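Local coordinates for electron transfer flavoprotein, beta subunit (Thermotoga maritima, PDB 7KOE) that binds flavin-adenine dinucleotide and probably takes part in electron transfer, at residues 153-165 / 186-199. Numbering follows the deposited sequence.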
ATOM      1  N   TYR A 153      35.110  32.943  33.002  1.00 41.10           N
ATOM      2  CA  TYR A 153      34.907  34.322  32.594  1.00 41.10           C
ATOM      3  C   TYR A 153      33.693  34.904  33.302  1.00 41.10           C
ATOM      4  O   TYR A 153      32.869  34.186  33.869  1.00 41.10           O
ATOM      5  CB  TYR A 153      34.716  34.421  31.078  1.00 41.10           C
ATOM      6  CG  TYR A 153      35.963  34.224  30.240  1.00 41.10           C
ATOM      7  CD1 TYR A 153      37.216  34.084  30.826  1.00 41.10           C
ATOM      8  CD2 TYR A 153      35.881  34.185  28.855  1.00 41.10           C
ATOM      9  CE1 TYR A 153      38.346  33.895  30.058  1.00 41.10           C
ATOM     10  CE2 TYR A 153      37.004  34.005  28.078  1.00 41.10           C
ATOM     11  CZ  TYR A 153      38.233  33.858  28.685  1.00 41.10           C
ATOM     12  OH  TYR A 153      39.356  33.679  27.914  1.00 41.10           O
ATOM     13  N   ALA A 154      33.592  36.226  33.258  1.00 37.05           N
ATOM     14  CA  ALA A 154      32.449  36.915  33.836  1.00 37.05           C
ATOM     15  C   ALA A 154      31.227  36.711  32.953  1.00 37.05           C
ATOM     16  O   ALA A 154      31.245  37.056  31.770  1.00 37.05           O
ATOM     17  CB  ALA A 154      32.757  38.399  33.985  1.00 37.05           C
ATOM     18  N   LEU A 155      30.163  36.155  33.518  1.00 34.62           N
ATOM     19  CA  LEU A 155      28.938  35.914  32.768  1.00 34.62           C
ATOM     20  C   LEU A 155      28.025  37.121  32.900  1.00 34.62           C
ATOM     21  O   LEU A 155      27.448  37.358  33.965  1.00 34.62           O
ATOM     22  CB  LEU A 155      28.226  34.662  33.262  1.00 34.62           C
ATOM     23  CG  LEU A 155      26.908  34.410  32.538  1.00 34.62           C
ATOM     24  CD1 LEU A 155      27.159  34.037  31.095  1.00 34.62           C
ATOM     25  CD2 LEU A 155      26.128  33.338  33.236  1.00 34.62           C
ATOM     26  N   GLY A 156      27.895  37.889  31.828  1.00 31.47           N
ATOM     27  CA  GLY A 156      26.825  38.857  31.768  1.00 31.47           C
ATOM     28  C   GLY A 156      25.726  38.355  30.866  1.00 31.47           C
ATOM     29  O   GLY A 156      25.830  38.461  29.645  1.00 31.47           O
ATOM     30  N   ALA A 157      24.667  37.815  31.445  1.00 31.48           N
ATOM     31  CA  ALA A 157      23.598  37.218  30.666  1.00 31.48           C
ATOM     32  C   ALA A 157      22.427  38.180  30.551  1.00 31.48           C
ATOM     33  O   ALA A 157      22.288  39.108  31.346  1.00 31.48           O
ATOM     34  CB  ALA A 157      23.151  35.896  31.290  1.00 31.48           C
ATOM     35  N   TYR A 158      21.596  37.942  29.528  1.00 35.34           N
ATOM     36  CA  TYR A 158      20.385  38.719  29.229  1.00 35.34           C
ATOM     37  C   TYR A 158      20.689  40.202  29.024  1.00 35.34           C
ATOM     38  O   TYR A 158      20.058  41.075  29.618  1.00 35.34           O
ATOM     39  CB  TYR A 158      19.315  38.523  30.305  1.00 35.34           C
ATOM     40  CG  TYR A 158      19.136  37.088  30.711  1.00 35.34           C
ATOM     41  CD1 TYR A 158      18.412  36.215  29.922  1.00 35.34           C
ATOM     42  CD2 TYR A 158      19.691  36.605  31.884  1.00 35.34           C
ATOM     43  CE1 TYR A 158      18.250  34.900  30.283  1.00 35.34           C
ATOM     44  CE2 TYR A 158      19.542  35.291  32.250  1.00 35.34           C
ATOM     45  CZ  TYR A 158      18.815  34.443  31.448  1.00 35.34           C
ATOM     46  OH  TYR A 158      18.649  33.128  31.808  1.00 35.34           O
ATOM     47  N   VAL A 159      21.653  40.480  28.159  1.00 28.65           N
ATOM     48  CA  VAL A 159      22.107  41.846  27.927  1.00 28.65           C
ATOM     49  C   VAL A 159      21.077  42.592  27.093  1.00 28.65           C
ATOM     50  O   VAL A 159      20.666  42.123  26.027  1.00 28.65           O
ATOM     51  CB  VAL A 159      23.474  41.845  27.239  1.00 28.65           C
ATOM     52  CG1 VAL A 159      23.996  43.245  27.109  1.00 28.65           C
ATOM     53  CG2 VAL A 159      24.422  40.996  28.017  1.00 28.65           C
ATOM     54  N   VAL A 160      20.650  43.754  27.585  1.00 32.40           N
ATOM     55  CA  VAL A 160      19.739  44.615  26.853  1.00 32.40           C
ATOM     56  C   VAL A 160      20.428  45.873  26.330  1.00 32.40           C
ATOM     57  O   VAL A 160      20.073  46.357  25.250  1.00 32.40           O
ATOM     58  CB  VAL A 160      18.520  44.974  27.729  1.00 32.40           C
ATOM     59  CG1 VAL A 160      17.419  45.638  26.922  1.00 32.40           C
ATOM     60  CG2 VAL A 160      17.975  43.735  28.364  1.00 32.40           C
ATOM     61  N   ARG A 161      21.421  46.398  27.039  1.00 37.75           N
ATOM     62  CA  ARG A 161      22.149  47.561  26.562  1.00 37.75           C
ATOM     63  C   ARG A 161      23.637  47.356  26.786  1.00 37.75           C
ATOM     64  O   ARG A 161      24.059  46.541  27.606  1.00 37.75           O
ATOM     65  CB  ARG A 161      21.686  48.843  27.257  1.00 37.75           C
ATOM     66  CG  ARG A 161      20.628  49.609  26.500  1.00 37.75           C
ATOM     67  CD  ARG A 161      20.380  50.961  27.138  1.00 37.75           C
ATOM     68  NE  ARG A 161      19.848  50.831  28.489  1.00 37.75           N
ATOM     69  CZ  ARG A 161      18.557  50.704  28.773  1.00 37.75           C
ATOM     70  NH1 ARG A 161      17.660  50.689  27.797  1.00 37.75           N
ATOM     71  NH2 ARG A 161      18.161  50.591  30.033  1.00 37.75           N
ATOM     72  N   ILE A 162      24.429  48.107  26.032  1.00 39.23           N
ATOM     73  CA  ILE A 162      25.878  48.151  26.175  1.00 39.23           C
ATOM     74  C   ILE A 162      26.239  49.620  26.327  1.00 39.23           C
ATOM     75  O   ILE A 162      25.957  50.426  25.430  1.00 39.23           O
ATOM     76  CB  ILE A 162      26.601  47.528  24.975  1.00 39.23           C
ATOM     77  CG1 ILE A 162      26.275  46.038  24.837  1.00 39.23           C
ATOM     78  CG2 ILE A 162      28.086  47.737  25.103  1.00 39.23           C
ATOM     79  CD1 ILE A 162      26.956  45.150  25.845  1.00 39.23           C
ATOM     80  N   GLU A 163      26.770  49.979  27.497  1.00 51.95           N
ATOM     81  CA  GLU A 163      27.114  51.396  27.790  1.00 51.95           C
ATOM     82  C   GLU A 163      28.580  51.656  27.439  1.00 51.95           C
ATOM     83  O   GLU A 163      28.868  51.916  26.257  1.00 51.95           O
ATOM     84  CB  GLU A 163      26.841  51.710  29.260  1.00 51.95           C
ATOM     85  CG  GLU A 163      25.666  50.941  29.830  1.00 51.95           C
ATOM     86  CD  GLU A 163      24.328  51.308  29.214  1.00 51.95           C
ATOM     87  OE1 GLU A 163      24.235  51.306  27.972  1.00 51.95           O
ATOM     88  OE2 GLU A 163      23.387  51.597  29.977  1.00 51.95           O
ATOM     89  N   GLU A 164      29.459  51.592  28.442  1.00 61.37           N
ATOM     90  CA  GLU A 164      30.906  51.849  28.227  1.00 61.37           C
ATOM     91  C   GLU A 164      31.632  50.522  27.988  1.00 61.37           C
ATOM     92  O   GLU A 164      31.724  49.720  28.934  1.00 61.37           O
ATOM     93  CB  GLU A 164      31.498  52.581  29.432  1.00 61.37           C
ATOM     94  CG  GLU A 164      30.448  53.189  30.345  1.00 61.37           C
ATOM     95  CD  GLU A 164      31.005  53.908  31.561  1.00 61.37           C
ATOM     96  OE1 GLU A 164      31.220  55.134  31.474  1.00 61.37           O
ATOM     97  OE2 GLU A 164      31.225  53.242  32.592  1.00 61.37           O
ATOM     98  N   ILE A 165      32.116  50.306  26.762  1.00 60.78           N
ATOM     99  CA  ILE A 165      32.882  49.070  26.427  1.00 60.78           C
ATOM    100  C   ILE A 165      34.369  49.438  26.456  1.00 60.78           C
ATOM    101  O   ILE A 165      35.060  49.196  25.448  1.00 60.78           O
ATOM    102  CB  ILE A 165      32.442  48.500  25.063  1.00 60.78           C
ATOM    103  CG1 ILE A 165      33.303  47.311  24.630  1.00 60.78           C
ATOM    104  CG2 ILE A 165      32.412  49.593  24.006  1.00 60.78           C
ATOM    105  CD1 ILE A 165      34.100  46.685  25.748  1.00 60.78           C
ATOM    106  N   ARG A 186      29.231  46.242  35.904  1.00 57.46           N
ATOM    107  CA  ARG A 186      30.595  46.431  35.410  1.00 57.46           C
ATOM    108  C   ARG A 186      31.224  45.060  35.233  1.00 57.46           C
ATOM    109  O   ARG A 186      31.821  44.505  36.153  1.00 57.46           O
ATOM    110  CB  ARG A 186      31.425  47.275  36.368  1.00 57.46           C
ATOM    111  CG  ARG A 186      30.953  48.693  36.537  1.00 57.46           C
ATOM    112  CD  ARG A 186      32.024  49.565  37.166  1.00 57.46           C
ATOM    113  NE  ARG A 186      33.095  49.860  36.220  1.00 57.46           N
ATOM    114  CZ  ARG A 186      33.091  50.901  35.395  1.00 57.46           C
ATOM    115  NH1 ARG A 186      34.105  51.093  34.567  1.00 57.46           N
ATOM    116  NH2 ARG A 186      32.071  51.749  35.397  1.00 57.46           N
ATOM    117  N   LEU A 187      31.092  44.503  34.036  1.00 51.43           N
ATOM    118  CA  LEU A 187      31.764  43.250  33.737  1.00 51.43           C
ATOM    119  C   LEU A 187      33.255  43.475  33.558  1.00 51.43           C
ATOM    120  O   LEU A 187      33.696  44.530  33.105  1.00 51.43           O
ATOM    121  CB  LEU A 187      31.191  42.621  32.477  1.00 51.43           C
ATOM    122  CG  LEU A 187      29.914  41.807  32.618  1.00 51.43           C
ATOM    123  CD1 LEU A 187      29.782  40.983  31.391  1.00 51.43           C
ATOM    124  CD2 LEU A 187      29.964  40.913  33.830  1.00 51.43           C
ATOM    125  N   LYS A 188      34.036  42.465  33.913  1.00 52.93           N
ATOM    126  CA  LYS A 188      35.483  42.501  33.766  1.00 52.93           C
ATOM    127  C   LYS A 188      35.868  41.600  32.603  1.00 52.93           C
ATOM    128  O   LYS A 188      35.617  40.392  32.645  1.00 52.93           O
ATOM    129  CB  LYS A 188      36.176  42.054  35.051  1.00 52.93           C
ATOM    130  CG  LYS A 188      37.692  42.055  34.971  1.00 52.93           C
ATOM    131  CD  LYS A 188      38.240  43.465  34.854  1.00 52.93           C
ATOM    132  CE  LYS A 188      39.748  43.455  34.689  1.00 52.93           C
ATOM    133  NZ  LYS A 188      40.433  42.903  35.890  1.00 52.93           N
ATOM    134  N   LEU A 189      36.459  42.188  31.568  1.00 48.33           N
ATOM    135  CA  LEU A 189      36.912  41.399  30.434  1.00 48.33           C
ATOM    136  C   LEU A 189      38.128  40.566  30.838  1.00 48.33           C
ATOM    137  O   LEU A 189      38.999  41.054  31.562  1.00 48.33           O
ATOM    138  CB  LEU A 189      37.257  42.296  29.248  1.00 48.33           C
ATOM    139  CG  LEU A 189      36.118  43.104  28.622  1.00 48.33           C
ATOM    140  CD1 LEU A 189      36.539  43.629  27.263  1.00 48.33           C
ATOM    141  CD2 LEU A 189      34.840  42.289  28.509  1.00 48.33           C
ATOM    142  N   PRO A 190      38.223  39.305  30.386  1.00 41.86           N
ATOM    143  CA  PRO A 190      37.389  38.556  29.439  1.00 41.86           C
ATOM    144  C   PRO A 190      36.048  38.095  29.992  1.00 41.86           C
ATOM    145  O   PRO A 190      35.996  37.491  31.057  1.00 41.86           O
ATOM    146  CB  PRO A 190      38.255  37.340  29.104  1.00 41.86           C
ATOM    147  CG  PRO A 190      39.608  37.636  29.653  1.00 41.86           C
ATOM    148  CD  PRO A 190      39.368  38.499  30.825  1.00 41.86           C
ATOM    149  N   ALA A 191      34.980  38.392  29.259  1.00 34.77           N
ATOM    150  CA  ALA A 191      33.624  38.103  29.689  1.00 34.77           C
ATOM    151  C   ALA A 191      32.912  37.279  28.632  1.00 34.77           C
ATOM    152  O   ALA A 191      33.338  37.205  27.481  1.00 34.77           O
ATOM    153  CB  ALA A 191      32.839  39.387  29.957  1.00 34.77           C
ATOM    154  N   VAL A 192      31.816  36.654  29.039  1.00 27.81           N
ATOM    155  CA  VAL A 192      30.962  35.894  28.138  1.00 27.81           C
ATOM    156  C   VAL A 192      29.590  36.546  28.190  1.00 27.81           C
ATOM    157  O   VAL A 192      28.843  36.375  29.159  1.00 27.81           O
ATOM    158  CB  VAL A 192      30.894  34.410  28.509  1.00 27.81           C
ATOM    159  CG1 VAL A 192      29.884  33.685  27.638  1.00 27.81           C
ATOM    160  CG2 VAL A 192      32.254  33.780  28.355  1.00 27.81           C
ATOM    161  N   LEU A 193      29.258  37.315  27.162  1.00 25.94           N
ATOM    162  CA  LEU A 193      27.953  37.941  27.114  1.00 25.94           C
ATOM    163  C   LEU A 193      26.911  36.955  26.607  1.00 25.94           C
ATOM    164  O   LEU A 193      27.222  35.863  26.131  1.00 25.94           O
ATOM    165  CB  LEU A 193      27.984  39.183  26.233  1.00 25.94           C
ATOM    166  CG  LEU A 193      28.698  40.391  26.826  1.00 25.94           C
ATOM    167  CD1 LEU A 193      28.578  41.592  25.923  1.00 25.94           C
ATOM    168  CD2 LEU A 193      28.099  40.697  28.152  1.00 25.94           C
ATOM    169  N   THR A 194      25.652  37.351  26.726  1.00 25.25           N
ATOM    170  CA  THR A 194      24.531  36.518  26.307  1.00 25.25           C
ATOM    171  C   THR A 194      23.413  37.477  25.929  1.00 25.25           C
ATOM    172  O   THR A 194      22.794  38.090  26.801  1.00 25.25           O
ATOM    173  CB  THR A 194      24.125  35.553  27.417  1.00 25.25           C
ATOM    174  OG1 THR A 194      25.154  34.573  27.597  1.00 25.25           O
ATOM    175  CG2 THR A 194      22.853  34.842  27.097  1.00 25.25           C
ATOM    176  N   ILE A 195      23.188  37.629  24.633  1.00 25.33           N
ATOM    177  CA  ILE A 195      22.477  38.772  24.072  1.00 25.33           C
ATOM    178  C   ILE A 195      21.022  38.406  23.826  1.00 25.33           C
ATOM    179  O   ILE A 195      20.718  37.309  23.348  1.00 25.33           O
ATOM    180  CB  ILE A 195      23.159  39.233  22.771  1.00 25.33           C
ATOM    181  CG1 ILE A 195      24.675  39.287  22.949  1.00 25.33           C
ATOM    182  CG2 ILE A 195      22.645  40.576  22.346  1.00 25.33           C
ATOM    183  CD1 ILE A 195      25.147  40.325  23.919  1.00 25.33           C
ATOM    184  N   THR A 196      20.119  39.330  24.149  1.00 29.16           N
ATOM    185  CA  THR A 196      18.702  39.172  23.876  1.00 29.16           C
ATOM    186  C   THR A 196      18.339  39.787  22.526  1.00 29.16           C
ATOM    187  O   THR A 196      19.194  40.258  21.777  1.00 29.16           O
ATOM    188  CB  THR A 196      17.870  39.814  24.980  1.00 29.16           C
ATOM    189  OG1 THR A 196      18.199  41.203  25.074  1.00 29.16           O
ATOM    190  CG2 THR A 196      18.138  39.145  26.299  1.00 29.16           C
ATOM    191  N   ASP A 197      17.040  39.788  22.218  1.00 32.46           N
ATOM    192  CA  ASP A 197      16.552  40.441  21.010  1.00 32.46           C
ATOM    193  C   ASP A 197      16.555  41.955  21.134  1.00 32.46           C
ATOM    194  O   ASP A 197      16.637  42.654  20.120  1.00 32.46           O
ATOM    195  CB  ASP A 197      15.128  39.993  20.685  1.00 32.46           C
ATOM    196  CG  ASP A 197      14.998  38.497  20.549  1.00 32.46           C
ATOM    197  OD1 ASP A 197      14.447  37.864  21.474  1.00 32.46           O
ATOM    198  OD2 ASP A 197      15.431  37.948  19.514  1.00 32.46           O
ATOM    199  N   GLU A 198      16.461  42.480  22.351  1.00 33.87           N
ATOM    200  CA  GLU A 198      16.225  43.899  22.556  1.00 33.87           C
ATOM    201  C   GLU A 198      17.499  44.726  22.557  1.00 33.87           C
ATOM    202  O   GLU A 198      17.429  45.928  22.829  1.00 33.87           O
ATOM    203  CB  GLU A 198      15.471  44.133  23.868  1.00 33.87           C
ATOM    204  CG  GLU A 198      14.053  43.584  23.896  1.00 33.87           C
ATOM    205  CD  GLU A 198      13.983  42.163  24.415  1.00 33.87           C
ATOM    206  OE1 GLU A 198      15.022  41.646  24.874  1.00 33.87           O
ATOM    207  OE2 GLU A 198      12.892  41.559  24.363  1.00 33.87           O
ATOM    208  N   LEU A 199      18.655  44.124  22.271  1.00 28.43           N
ATOM    209  CA  LEU A 199      19.897  44.889  22.290  1.00 28.43           C
ATOM    210  C   LEU A 199      19.964  45.853  21.115  1.00 28.43           C
ATOM    211  O   LEU A 199      20.159  47.059  21.299  1.00 28.43           O
ATOM    212  CB  LEU A 199      21.104  43.959  22.276  1.00 28.43           C
ATOM    213  CG  LEU A 199      22.408  44.753  22.361  1.00 28.43           C
ATOM    214  CD1 LEU A 199      22.790  44.979  23.793  1.00 28.43           C
ATOM    215  CD2 LEU A 199      23.531  44.077  21.631  1.00 28.43           C
TER
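Gly156 and Leu193 pair in the parallel strands 154-157 and 191-195, at one side of the Rossmann-like alpha/beta sheet of the ETF domain, and show how two neighbouring strands are packed by bumps and hollows as well as by backbone bonds. The ladder begins with Val192 N donating to Ala154 O at 2.8 Å; Gly156 N then reaches Val192 O in a more bent bond, from above the carbonyl plane. A beta bulge then shifts the register by one, so that Val159 N reaches Thr194 O at 3.0 Å in a nearly straight bond.

The hollow is at Gly156, which has no side chain, and Leu187 CD1 lies over it, 3.7 Å from Gly156 CA. Leu187 comes from the 186-188 strand, which folds back over this face, and its other methyl, CD2, meets Ala154 CB. Farther along, Leu193 fills the angle made by the turn at Tyr158: its CD2 touches Val159 CG2, the two side chains crossing at about a right angle, while CD1 meets Ile162 CD1 tip to tip. Leu199 CD1 rests against both Val159 CG1 and Ile162 CG1, and Leu55 of helix 47-63 also packs on Leu199.

At the start of the ladder, Pro190, which follows a cis peptide bond, sets CB over the centre of the Tyr153 ring, a CH-pi contact of 3.5 Å to the centroid. Val192 CG2 sits at the ring's edge, and the hydroxyl bonds Lys125. An alanine in place of Tyr153 is likely to open a gap beside Pro190 and Val192 and leave Lys125 without its phenolic partner. The opposite end closes differently: with Thr196 OG1 lying between its backbone N and carbonyl carbon (chi1 59°), the hydroxyl donates to Val159 O at 2.8 Å from above the carbonyl plane.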